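Local coordinates for 16S rRNA processing protein (Pseudomonas aeruginosa, PDB 2F1L) that probably serves as an accessory factor in the late assembly of the 30S ribosomal subunit and is needed for efficient processing of 16S rRNA, at residues V21-I26 / D46-Y51; S28-R33 / V76-L81; D59-Q64 / T94-C99; Q167-I172 / G177-D182. All blocks are in the same frame, centred on the assembly; numbering follows the deposited sequence.

Contact 1 (V21-I26 / D46-Y51); sequences VVIGKI and DNLLDY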
loop_
_atom_site.group_PDB
_atom_site.type_symbol
_atom_site.label_atom_id
_atom_site.label_comp_id
_atom_site.label_asym_id
_atom_site.label_seq_id
_atom_site.Cartn_x
_atom_site.Cartn_y
_atom_site.Cartn_z
ATOM N N VAL A 21 -11.483 -14.692 6.684
ATOM C CA VAL A 21 -10.762 -13.731 5.834
ATOM C C VAL A 21 -9.407 -14.296 5.413
ATOM O O VAL A 21 -8.844 -15.146 6.107
ATOM C CB VAL A 21 -10.583 -12.309 6.476
ATOM C CG1 VAL A 21 -11.938 -11.779 6.977
ATOM C CG2 VAL A 21 -9.574 -12.301 7.568
ATOM N N VAL A 22 -8.889 -13.807 4.288
ATOM C CA VAL A 22 -7.694 -14.356 3.687
ATOM C C VAL A 22 -6.508 -13.464 4.030
ATOM O O VAL A 22 -6.437 -12.284 3.610
ATOM C CB VAL A 22 -7.799 -14.414 2.135
ATOM C CG1 VAL A 22 -6.567 -15.097 1.539
ATOM C CG2 VAL A 22 -9.050 -15.117 1.695
ATOM N N ILE A 23 -5.545 -14.014 4.751
ATOM C CA ILE A 23 -4.389 -13.203 5.173
ATOM C C ILE A 23 -3.168 -13.387 4.332
ATOM O O ILE A 23 -2.180 -12.720 4.557
ATOM C CB ILE A 23 -4.016 -13.447 6.671
ATOM C CG1 ILE A 23 -3.690 -14.930 6.912
ATOM C CG2 ILE A 23 -5.159 -12.934 7.561
ATOM C CD1 ILE A 23 -3.249 -15.246 8.338
ATOM N N GLY A 24 -3.200 -14.343 3.418
ATOM C CA GLY A 24 -2.019 -14.638 2.547
ATOM C C GLY A 24 -2.334 -15.742 1.554
ATOM O O GLY A 24 -3.463 -16.254 1.510
ATOM N N LYS A 25 -1.352 -16.134 0.744
ATOM C CA LYS A 25 -1.579 -17.197 -0.209
ATOM C C LYS A 25 -0.315 -17.944 -0.500
ATOM O O LYS A 25 0.726 -17.321 -0.710
ATOM C CB LYS A 25 -2.119 -16.614 -1.491
ATOM C CG LYS A 25 -2.406 -17.698 -2.537
ATOM C CD LYS A 25 -3.442 -17.256 -3.540
ATOM C CE LYS A 25 -3.937 -18.415 -4.391
ATOM N NZ LYS A 25 -4.953 -17.944 -5.363
ATOM N N ILE A 26 -0.425 -19.279 -0.552
ATOM C CA ILE A 26 0.692 -20.161 -0.881
ATOM C C ILE A 26 0.820 -20.279 -2.379
ATOM O O ILE A 26 -0.096 -20.717 -3.064
ATOM C CB ILE A 26 0.507 -21.570 -0.255
ATOM C CG1 ILE A 26 0.335 -21.485 1.261
ATOM C CG2 ILE A 26 1.696 -22.460 -0.525
ATOM C CD1 ILE A 26 0.264 -22.873 1.962
ATOM N N ASP A 46 4.958 -8.920 8.070
ATOM C CA ASP A 46 5.433 -10.157 8.706
ATOM C C ASP A 46 4.460 -10.699 9.723
ATOM O O ASP A 46 4.708 -11.695 10.342
ATOM C CB ASP A 46 6.823 -9.976 9.334
ATOM C CG ASP A 46 6.812 -9.087 10.531
ATOM O OD1 ASP A 46 5.720 -8.609 10.891
ATOM O OD2 ASP A 46 7.908 -8.838 11.086
ATOM N N ASN A 47 3.338 -10.031 9.855
ATOM C CA ASN A 47 2.357 -10.339 10.828
ATOM C C ASN A 47 1.687 -11.665 10.570
ATOM O O ASN A 47 1.252 -12.331 11.479
ATOM C CB ASN A 47 1.331 -9.220 10.825
ATOM C CG ASN A 47 0.334 -9.367 11.924
ATOM O OD1 ASN A 47 0.720 -9.479 13.069
ATOM N ND2 ASN A 47 -0.959 -9.406 11.585
ATOM N N LEU A 48 1.622 -12.055 9.308
ATOM C CA LEU A 48 1.212 -13.399 8.952
ATOM C C LEU A 48 1.886 -14.483 9.806
ATOM O O LEU A 48 1.266 -15.475 10.136
ATOM C CB LEU A 48 1.506 -13.634 7.472
ATOM C CG LEU A 48 1.185 -15.021 6.907
ATOM C CD1 LEU A 48 -0.254 -15.304 7.113
ATOM C CD2 LEU A 48 1.462 -15.088 5.476
ATOM N N LEU A 49 3.148 -14.300 10.161
ATOM C CA LEU A 49 3.934 -15.329 10.909
ATOM C C LEU A 49 3.467 -15.469 12.357
ATOM O O LEU A 49 3.832 -16.417 13.052
ATOM C CB LEU A 49 5.437 -15.016 10.877
ATOM C CG LEU A 49 6.076 -14.934 9.462
ATOM C CD1 LEU A 49 7.559 -14.553 9.502
ATOM C CD2 LEU A 49 5.890 -16.250 8.696
ATOM N N ASP A 50 2.636 -14.536 12.789
ATOM C CA ASP A 50 2.013 -14.599 14.104
ATOM C C ASP A 50 0.773 -15.494 14.200
ATOM O O ASP A 50 0.204 -15.640 15.272
ATOM C CB ASP A 50 1.613 -13.172 14.555
ATOM C CG ASP A 50 2.821 -12.273 14.808
ATOM O OD1 ASP A 50 3.930 -12.804 15.016
ATOM O OD2 ASP A 50 2.661 -11.045 14.779
ATOM N N TYR A 51 0.329 -16.081 13.101
ATOM C CA TYR A 51 -0.845 -16.942 13.133
ATOM C C TYR A 51 -0.378 -18.376 12.970
ATOM O O TYR A 51 0.057 -18.739 11.885
ATOM C CB TYR A 51 -1.795 -16.556 12.001
ATOM C CG TYR A 51 -2.385 -15.185 12.170
ATOM C CD1 TYR A 51 -3.447 -14.989 13.016
ATOM C CD2 TYR A 51 -1.851 -14.082 11.517
ATOM C CE1 TYR A 51 -3.995 -13.753 13.204
ATOM C CE2 TYR A 51 -2.404 -12.815 11.692
ATOM C CZ TYR A 51 -3.478 -12.659 12.555
ATOM O OH TYR A 51 -4.080 -11.423 12.780
#
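Ile23 reaches from strand 20-27, part of the antiparallel sheet of the RimM N-terminal domain, toward the loop after strand 35-40, meeting Leu48 in the 3-10 turn 47-50 and Tyr51 just after it. Its CG1 branch sits between the backbone N and the carbonyl carbon (chi1 59°) and then runs extended, which carries CD1 out from the strand into the angle between the leucine and the tyrosine ring. The modelled Ile23 CD1 to Leu48 CD1 distance, 3.2 Å, is doubtful as an exact length. On the tyrosine the same Ile23 CD1 comes in at a slant, 3.7 Å from Tyr51 CD2. Gly24 follows, and with Ile23 it forms a classic beta bulge opposite Ile98 of the neighbouring strand; here the backbone passes near the other leucine branch, with Gly24 CA 4.6 Å from Leu48 CD2. Lys25 then turns its side chain away from the turn, and its NZ makes a salt bridge to Glu159 of the second subunit. The isoleucine thus plugs the loop onto the sheet by apolar contact, with no hydrogen bond between the two segments. Within the turn, Tyr51 N donates to Leu48 O at 3.2 Å, and that same Leu48 O lies in the ring plane, 3.7 Å from Tyr51 CD2.

Contact 2 (S28-R33 / V76-L81); sequences SVYGIR and VLAAKL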
loop_
_atom_site.group_PDB
_atom_site.type_symbol
_atom_site.label_atom_id
_atom_site.label_comp_id
_atom_site.label_asym_id
_atom_site.label_seq_id
_atom_site.Cartn_x
_atom_site.Cartn_y
_atom_site.Cartn_z
ATOM N N SER A 28 4.073 -21.123 -4.233
ATOM C CA SER A 28 5.104 -21.943 -4.797
ATOM C C SER A 28 5.826 -22.646 -3.664
ATOM O O SER A 28 5.384 -22.594 -2.522
ATOM C CB SER A 28 6.104 -21.011 -5.503
ATOM O OG SER A 28 7.073 -21.771 -6.196
ATOM N N VAL A 29 6.975 -23.236 -3.970
ATOM C CA VAL A 29 7.780 -23.875 -2.966
ATOM C C VAL A 29 8.979 -23.020 -2.749
ATOM O O VAL A 29 9.250 -22.205 -3.557
ATOM C CB VAL A 29 8.203 -25.289 -3.360
ATOM C CG1 VAL A 29 6.952 -26.201 -3.431
ATOM C CG2 VAL A 29 8.980 -25.278 -4.669
ATOM N N TYR A 30 9.663 -23.184 -1.617
ATOM C CA TYR A 30 10.903 -22.480 -1.363
ATOM C C TYR A 30 11.881 -23.502 -0.860
ATOM O O TYR A 30 11.671 -24.116 0.184
ATOM C CB TYR A 30 10.687 -21.411 -0.311
ATOM C CG TYR A 30 11.892 -20.558 -0.121
ATOM C CD1 TYR A 30 12.132 -19.505 -0.963
ATOM C CD2 TYR A 30 12.803 -20.814 0.896
ATOM C CE1 TYR A 30 13.250 -18.718 -0.822
ATOM C CE2 TYR A 30 13.946 -20.036 1.044
ATOM C CZ TYR A 30 14.160 -18.988 0.169
ATOM O OH TYR A 30 15.272 -18.169 0.285
ATOM N N GLY A 31 12.948 -23.703 -1.616
ATOM C CA GLY A 31 13.972 -24.662 -1.206
ATOM C C GLY A 31 13.473 -26.081 -1.372
ATOM O O GLY A 31 12.436 -26.335 -1.978
ATOM N N ILE A 32 14.205 -27.020 -0.818
ATOM C CA ILE A 32 13.960 -28.410 -1.117
ATOM C C ILE A 32 13.639 -29.226 0.129
ATOM O O ILE A 32 13.589 -30.441 0.074
ATOM C CB ILE A 32 15.203 -29.028 -1.821
ATOM C CG1 ILE A 32 16.370 -29.100 -0.866
ATOM C CG2 ILE A 32 15.614 -28.234 -3.072
ATOM C CD1 ILE A 32 17.375 -30.056 -1.327
ATOM N N ARG A 33 13.455 -28.559 1.254
ATOM C CA ARG A 33 13.228 -29.238 2.515
ATOM C C ARG A 33 11.762 -29.092 2.958
ATOM O O ARG A 33 11.401 -29.412 4.107
ATOM C CB ARG A 33 14.207 -28.683 3.551
ATOM C CG ARG A 33 15.677 -29.025 3.197
ATOM C CD ARG A 33 16.666 -28.455 4.233
ATOM N NE ARG A 33 18.061 -28.897 4.068
ATOM C CZ ARG A 33 18.494 -30.175 4.096
ATOM N NH1 ARG A 33 17.659 -31.204 4.248
ATOM N NH2 ARG A 33 19.789 -30.446 3.935
ATOM N N VAL A 76 8.464 -11.465 -0.117
ATOM C CA VAL A 76 7.694 -12.700 0.054
ATOM C C VAL A 76 8.140 -13.410 1.295
ATOM O O VAL A 76 9.205 -13.095 1.837
ATOM C CB VAL A 76 7.903 -13.690 -1.081
ATOM C CG1 VAL A 76 7.379 -13.101 -2.414
ATOM C CG2 VAL A 76 9.394 -14.107 -1.190
ATOM N N LEU A 77 7.365 -14.405 1.720
ATOM C CA LEU A 77 7.710 -15.158 2.886
ATOM C C LEU A 77 8.019 -16.600 2.533
ATOM O O LEU A 77 7.473 -17.122 1.566
ATOM C CB LEU A 77 6.557 -15.173 3.853
ATOM C CG LEU A 77 6.392 -13.952 4.742
ATOM C CD1 LEU A 77 5.833 -12.821 3.923
ATOM C CD2 LEU A 77 5.410 -14.266 5.891
ATOM N N ALA A 78 8.853 -17.242 3.355
ATOM C CA ALA A 78 8.995 -18.710 3.372
ATOM C C ALA A 78 8.472 -19.241 4.702
ATOM O O ALA A 78 8.779 -18.716 5.777
ATOM C CB ALA A 78 10.449 -19.137 3.165
ATOM N N ALA A 79 7.689 -20.295 4.613
ATOM C CA ALA A 79 6.980 -20.824 5.750
ATOM C C ALA A 79 7.210 -22.323 5.830
ATOM O O ALA A 79 7.176 -22.992 4.805
ATOM C CB ALA A 79 5.528 -20.551 5.585
ATOM N N LYS A 80 7.467 -22.810 7.045
ATOM C CA LYS A 80 7.618 -24.221 7.326
ATOM C C LYS A 80 6.353 -24.675 8.027
ATOM O O LYS A 80 6.030 -24.176 9.100
ATOM C CB LYS A 80 8.852 -24.475 8.210
ATOM C CG LYS A 80 9.161 -25.967 8.543
ATOM C CD LYS A 80 9.723 -26.743 7.333
ATOM C CE LYS A 80 9.943 -28.258 7.602
ATOM N NZ LYS A 80 8.747 -28.848 8.235
ATOM N N LEU A 81 5.636 -25.612 7.406
ATOM C CA LEU A 81 4.412 -26.180 7.981
ATOM C C LEU A 81 4.690 -27.550 8.601
ATOM O O LEU A 81 5.523 -28.323 8.111
ATOM C CB LEU A 81 3.320 -26.295 6.928
ATOM C CG LEU A 81 3.075 -25.037 6.087
ATOM C CD1 LEU A 81 1.961 -25.315 5.127
ATOM C CD2 LEU A 81 2.749 -23.845 6.950
#
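The Tyr30 ring receives the methyl of Ala78 over one face, and it also stacks with the ring of His73 from strand 61-73. Ala78 CB stands 4.1 Å from the centroid of the Tyr30 ring and 29° off its normal, a CH-pi contact. The methyl is displaced toward one side of the ring, its closest atom being Tyr30 CD2 at 3.7 Å from Ala78 CB. With CG anti to the backbone N (chi1 -174°), the tyrosine stretches from the short strand 29-30 toward strand 76-81, where Ala78 presents its methyl to it. The second touch is slighter. Lys80, its chain kinked at chi2 and chi4, brings CE to 4.0 Å from Arg33 O, while the guanidinium end of Arg33 leads away from the strand. The ammonium is engaged outside the two segments: Lys80 NZ forms a salt bridge with Asp85 and a hydrogen bond to Leu84 O. Both segments belong to the same antiparallel sheet of the N-terminal domain, each pairing with strand 35-40. Since no hydrogen bond spans this contact, Tyr30, just past the corner at Ser28, rests on strand 76-81 through dispersion and the pi cloud of its ring; toward Arg33 the lysine offers CE, its charge being engaged by Asp85.

Contact 3 (D59-Q64 / T94-C99); sequences DGEIRQ and TGYEIC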
loop_
_atom_site.group_PDB
_atom_site.type_symbol
_atom_site.label_atom_id
_atom_site.label_comp_id
_atom_site.label_asym_id
_atom_site.label_seq_id
_atom_site.Cartn_x
_atom_site.Cartn_y
_atom_site.Cartn_z
ATOM N N ASP A 59 -10.275 -23.745 -4.234
ATOM C CA ASP A 59 -11.493 -24.195 -4.946
ATOM C C ASP A 59 -12.538 -24.765 -3.989
ATOM O O ASP A 59 -13.042 -25.863 -4.204
ATOM C CB ASP A 59 -11.165 -25.261 -6.009
ATOM C CG ASP A 59 -10.160 -24.774 -7.033
ATOM O OD1 ASP A 59 -10.394 -23.695 -7.617
ATOM O OD2 ASP A 59 -9.132 -25.468 -7.249
ATOM N N GLY A 60 -12.845 -24.038 -2.920
ATOM C CA GLY A 60 -13.774 -24.547 -1.914
ATOM C C GLY A 60 -13.425 -25.898 -1.289
ATOM O O GLY A 60 -14.256 -26.532 -0.692
ATOM N N GLU A 61 -12.199 -26.351 -1.451
ATOM C CA GLU A 61 -11.665 -27.456 -0.674
ATOM C C GLU A 61 -10.941 -26.802 0.520
ATOM O O GLU A 61 -10.007 -26.012 0.321
ATOM C CB GLU A 61 -10.722 -28.257 -1.567
ATOM C CG GLU A 61 -9.843 -29.266 -0.886
ATOM C CD GLU A 61 -8.487 -29.451 -1.592
ATOM O OE1 GLU A 61 -8.382 -29.289 -2.860
ATOM O OE2 GLU A 61 -7.533 -29.764 -0.835
ATOM N N ILE A 62 -11.426 -27.074 1.738
ATOM C CA ILE A 62 -10.848 -26.536 2.987
ATOM C C ILE A 62 -9.888 -27.531 3.605
ATOM O O ILE A 62 -9.943 -28.689 3.290
ATOM C CB ILE A 62 -11.943 -26.176 3.982
ATOM C CG1 ILE A 62 -12.694 -24.958 3.449
ATOM C CG2 ILE A 62 -11.381 -25.884 5.388
ATOM N N ARG A 63 -8.972 -27.065 4.448
ATOM C CA ARG A 63 -7.879 -27.902 4.977
ATOM C C ARG A 63 -7.058 -27.105 6.005
ATOM O O ARG A 63 -6.938 -25.887 5.887
ATOM C CB ARG A 63 -7.008 -28.393 3.817
ATOM C CG ARG A 63 -5.625 -28.832 4.209
ATOM C CD ARG A 63 -4.794 -29.274 3.003
ATOM N NE ARG A 63 -3.811 -30.263 3.439
ATOM C CZ ARG A 63 -3.097 -31.054 2.641
ATOM N NH1 ARG A 63 -3.195 -30.998 1.311
ATOM N NH2 ARG A 63 -2.257 -31.908 3.194
ATOM N N GLN A 64 -6.506 -27.791 6.999
ATOM C CA GLN A 64 -5.877 -27.166 8.166
ATOM C C GLN A 64 -4.396 -27.370 8.146
ATOM O O GLN A 64 -3.950 -28.439 7.800
ATOM C CB GLN A 64 -6.401 -27.799 9.454
ATOM C CG GLN A 64 -7.883 -27.583 9.695
ATOM C CD GLN A 64 -8.255 -26.102 9.701
ATOM O OE1 GLN A 64 -7.492 -25.257 10.203
ATOM N NE2 GLN A 64 -9.415 -25.774 9.124
ATOM N N THR A 94 0.466 -25.478 -3.479
ATOM C CA THR A 94 0.391 -24.269 -4.307
ATOM C C THR A 94 -1.064 -23.899 -4.600
ATOM O O THR A 94 -1.845 -24.745 -4.926
ATOM C CB THR A 94 1.205 -24.462 -5.612
ATOM O OG1 THR A 94 2.617 -24.343 -5.322
ATOM C CG2 THR A 94 0.814 -23.448 -6.678
ATOM N N GLY A 95 -1.445 -22.636 -4.441
ATOM C CA GLY A 95 -2.802 -22.211 -4.760
ATOM C C GLY A 95 -3.738 -22.191 -3.567
ATOM O O GLY A 95 -4.887 -21.824 -3.718
ATOM N N TYR A 96 -3.265 -22.577 -2.382
ATOM C CA TYR A 96 -4.079 -22.487 -1.161
ATOM C C TYR A 96 -4.052 -21.091 -0.580
ATOM O O TYR A 96 -2.995 -20.524 -0.310
ATOM C CB TYR A 96 -3.553 -23.418 -0.081
ATOM C CG TYR A 96 -4.089 -24.824 -0.162
ATOM C CD1 TYR A 96 -5.435 -25.080 -0.047
ATOM C CD2 TYR A 96 -3.244 -25.903 -0.300
ATOM C CE1 TYR A 96 -5.928 -26.364 -0.107
ATOM C CE2 TYR A 96 -3.739 -27.191 -0.364
ATOM C CZ TYR A 96 -5.070 -27.405 -0.268
ATOM O OH TYR A 96 -5.554 -28.674 -0.332
ATOM N N GLU A 97 -5.226 -20.528 -0.381
ATOM C CA GLU A 97 -5.350 -19.304 0.379
ATOM C C GLU A 97 -5.129 -19.644 1.827
ATOM O O GLU A 97 -5.595 -20.684 2.304
ATOM C CB GLU A 97 -6.740 -18.732 0.219
ATOM C CG GLU A 97 -7.030 -18.290 -1.193
ATOM C CD GLU A 97 -8.451 -17.825 -1.384
ATOM O OE1 GLU A 97 -9.338 -18.238 -0.578
ATOM O OE2 GLU A 97 -8.667 -17.056 -2.358
ATOM N N ILE A 98 -4.415 -18.776 2.528
ATOM C CA ILE A 98 -4.193 -18.942 3.962
ATOM C C ILE A 98 -5.250 -18.110 4.651
ATOM O O ILE A 98 -5.232 -16.894 4.500
ATOM C CB ILE A 98 -2.825 -18.399 4.390
ATOM C CG1 ILE A 98 -1.698 -19.070 3.596
ATOM C CG2 ILE A 98 -2.655 -18.582 5.922
ATOM C CD1 ILE A 98 -0.420 -18.341 3.583
ATOM N N CYS A 99 -6.168 -18.751 5.376
ATOM C CA CYS A 99 -7.328 -18.072 5.981
ATOM C C CYS A 99 -7.356 -18.168 7.491
ATOM O O CYS A 99 -6.745 -19.057 8.080
ATOM C CB CYS A 99 -8.641 -18.674 5.483
ATOM S SG CYS A 99 -8.854 -18.643 3.740
#
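Tyr96 and Glu61 form the close end of this contact in the RimM N-terminal domain, with Arg63 lying more loosely beside them. Strand 53-58 pairs with both 61-73 and 97-101, so Tyr96 reaches across it. The phenol donates to the carboxylate in the model, Tyr96 OH to Glu61 OE2, but the 2.3 Å separation is too short to be trusted as a length. Glu61 OE2 lies at the edge of the ring, near its plane, and the carboxylate is turned 85° against the ring. The glutamate gets there with CG anti to the backbone N and a bend at chi2 (-148°), which swings the carboxylate onto the hydroxyl. Arg63, extended from CG to NE, touches the same oxygen from its aliphatic part: Arg63 CD is 3.5 Å from Tyr96 OH. Its guanidinium meets that oxygen at an edge, with Arg63 NH1 at 3.7 Å from Tyr96 OH. Tyr96 is itself buried, its ring on Leu56 of strand 53-58 and in a cation-pi contact with Arg58; Glu61, by contrast, is solvent-exposed. The phenol is thus the polar tip of a buried side chain, met by an exposed carboxylate. Arg58 forms a long, weak ion pair with Glu61 OE1 and may slightly favour the charged carboxylate.

Contact 4 (Q167-I172 / G177-D182); sequences QCVLSI and GEMRVD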
loop_
_atom_site.group_PDB
_atom_site.type_symbol
_atom_site.label_atom_id
_atom_site.label_comp_id
_atom_site.label_asym_id
_atom_site.label_seq_id
_atom_site.Cartn_x
_atom_site.Cartn_y
_atom_site.Cartn_z
ATOM N N GLN A 167 2.729 -3.354 2.219
ATOM C CA GLN A 167 3.643 -3.148 1.136
ATOM C C GLN A 167 4.796 -2.287 1.609
ATOM O O GLN A 167 5.920 -2.336 1.026
ATOM C CB GLN A 167 2.930 -2.477 -0.053
ATOM C CG GLN A 167 3.806 -2.366 -1.294
ATOM C CD GLN A 167 3.083 -1.882 -2.536
ATOM O OE1 GLN A 167 3.727 -1.663 -3.554
ATOM N NE2 GLN A 167 1.763 -1.730 -2.477
ATOM N N CYS A 168 4.508 -1.485 2.645
ATOM C CA CYS A 168 5.468 -0.544 3.208
ATOM C C CYS A 168 6.061 -0.974 4.564
ATOM O O CYS A 168 7.300 -1.017 4.755
ATOM C CB CYS A 168 4.831 0.823 3.374
ATOM S SG CYS A 168 6.011 2.025 4.054
ATOM N N VAL A 169 5.181 -1.263 5.516
ATOM C CA VAL A 169 5.626 -1.609 6.877
ATOM C C VAL A 169 5.904 -3.086 6.918
ATOM O O VAL A 169 4.987 -3.887 6.801
ATOM C CB VAL A 169 4.567 -1.258 7.950
ATOM C CG1 VAL A 169 5.061 -1.697 9.359
ATOM C CG2 VAL A 169 4.300 0.213 7.933
ATOM N N LEU A 170 7.154 -3.465 7.100
ATOM C CA LEU A 170 7.481 -4.902 7.092
ATOM C C LEU A 170 7.416 -5.542 8.487
ATOM O O LEU A 170 6.995 -6.698 8.625
ATOM C CB LEU A 170 8.881 -5.119 6.502
ATOM C CG LEU A 170 9.124 -4.456 5.146
ATOM C CD1 LEU A 170 10.395 -4.919 4.563
ATOM C CD2 LEU A 170 7.979 -4.774 4.208
ATOM N N SER A 171 7.895 -4.809 9.491
ATOM C CA SER A 171 8.059 -5.358 10.830
ATOM C C SER A 171 8.009 -4.199 11.807
ATOM O O SER A 171 8.577 -3.157 11.545
ATOM C CB SER A 171 9.432 -6.045 10.981
ATOM O OG SER A 171 9.662 -7.052 10.005
ATOM N N ILE A 172 7.360 -4.385 12.938
ATOM C CA ILE A 172 7.324 -3.360 13.991
ATOM C C ILE A 172 7.782 -4.026 15.268
ATOM O O ILE A 172 7.200 -5.011 15.678
ATOM C CB ILE A 172 5.892 -2.836 14.211
ATOM C CG1 ILE A 172 5.406 -2.150 12.961
ATOM C CG2 ILE A 172 5.833 -1.908 15.398
ATOM C CD1 ILE A 172 3.955 -1.599 13.064
ATOM N N GLY A 177 11.770 -0.297 19.837
ATOM C CA GLY A 177 11.558 1.062 19.310
ATOM C C GLY A 177 11.901 1.174 17.833
ATOM O O GLY A 177 12.290 2.236 17.363
ATOM N N GLU A 178 11.737 0.088 17.082
ATOM C CA GLU A 178 12.154 0.071 15.703
ATOM C C GLU A 178 11.087 -0.434 14.769
ATOM O O GLU A 178 10.293 -1.272 15.110
ATOM C CB GLU A 178 13.395 -0.798 15.546
ATOM C CG GLU A 178 14.663 -0.067 15.942
ATOM C CD GLU A 178 15.920 -0.970 16.033
ATOM O OE1 GLU A 178 15.824 -2.239 15.938
ATOM O OE2 GLU A 178 17.016 -0.365 16.184
HETATM N N MSE A 179 11.121 0.084 13.561
HETATM C CA MSE A 179 10.253 -0.359 12.506
HETATM C C MSE A 179 11.055 -0.540 11.224
HETATM O O MSE A 179 11.917 0.288 10.879
HETATM C CB MSE A 179 9.169 0.652 12.286
HETATM C CG MSE A 179 8.227 0.199 11.259
HETATM SE SE MSE A 179 7.050 1.660 10.640
HETATM C CE MSE A 179 5.465 1.543 11.953
ATOM N N ARG A 180 10.815 -1.656 10.535
ATOM C CA ARG A 180 11.491 -1.894 9.280
ATOM C C ARG A 180 10.469 -1.665 8.177
ATOM O O ARG A 180 9.352 -2.203 8.248
ATOM C CB ARG A 180 12.029 -3.280 9.231
ATOM C CG ARG A 180 12.517 -3.718 7.893
ATOM C CD ARG A 180 13.862 -3.151 7.542
ATOM N NE ARG A 180 14.922 -3.864 8.236
ATOM C CZ ARG A 180 16.209 -3.518 8.227
ATOM N NH1 ARG A 180 16.623 -2.480 7.530
ATOM N NH2 ARG A 180 17.090 -4.229 8.922
ATOM N N VAL A 181 10.880 -0.866 7.172
ATOM C CA VAL A 181 10.028 -0.465 6.064
ATOM C C VAL A 181 10.707 -0.677 4.753
ATOM O O VAL A 181 11.936 -0.783 4.682
ATOM C CB VAL A 181 9.590 1.001 6.125
ATOM C CG1 VAL A 181 8.869 1.257 7.450
ATOM C CG2 VAL A 181 10.774 1.928 5.961
ATOM N N ASP A 182 9.872 -0.811 3.722
ATOM C CA ASP A 182 10.338 -0.830 2.364
ATOM C C ASP A 182 9.842 0.441 1.763
ATOM O O ASP A 182 8.634 0.641 1.623
ATOM C CB ASP A 182 9.795 -2.036 1.602
ATOM C CG ASP A 182 10.365 -2.142 0.210
ATOM O OD1 ASP A 182 11.483 -1.644 -0.044
ATOM O OD2 ASP A 182 9.716 -2.795 -0.616
#
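Selenomethionine Met179 runs with CG anti to its backbone nitrogen (chi1 -177°) and bends only at chi3 (-89°), which lays its end along Ile172 and sets SE beside Val169. Met179 CE lies 3.7 Å from Ile172 CD1, the two chains side by side and pointing the same way. Val169 instead crosses the selenomethionine at about a right angle, both methyls facing the heavy atom, with Val169 CG1 4.1 Å from Met179 SE. These side chains share one face of the hairpin 169-173/178-181 in the PRC-barrel domain; Ser171 and Arg180 take the other. A classic beta bulge separates the pairs: Leu170 and Ser171 both face Arg180, and its O accepts from Leu170 N at 2.8 Å and Ser171 N at 3.2 Å. In return Arg180 N donates to Ser171 O at 2.9 Å, while Asp182 N to Cys168 O, at 2.8 Å, closes the far end. Leu170 CD1 packs on the Arg180 CG methylene and Asp182 CB. The polar ends turn to other partners: Asp182 OD2 to Lys75, Arg180 NH1 to Asp125 O. The bulge thus doubles the load on one carbonyl oxygen, and moves the register by one residue while the apolar face stays continuous through Val169, Ile172 and Met179.

Overall arrangement
Contacts 1, 2 and 3 share the N-terminal domain, their centres about 13 to 16 Å apart, and all reach one antiparallel sheet. Contact 1 joins contact 3 by strand pairing, Ile26 N lying 2.9 Å from Tyr96 O, and touches contact 2 where Leu49 CD2 is 3.5 Å from Leu77 CD2. Contact 4 belongs to the PRC-barrel domain and meets contact 1 at the domain junction: Asp46 OD2 is 2.7 Å from Ser171 OG and Asp46 N 3.1 Å from Leu170 O, both probable hydrogen bonds. Contact 3 is remotest from it, about 28 Å between centres. An unidentified ligand, probably from crystallisation, is hydrogen-bonded to Gln167 NE2; the Leu48 side chain is about 7 Å from such a molecule.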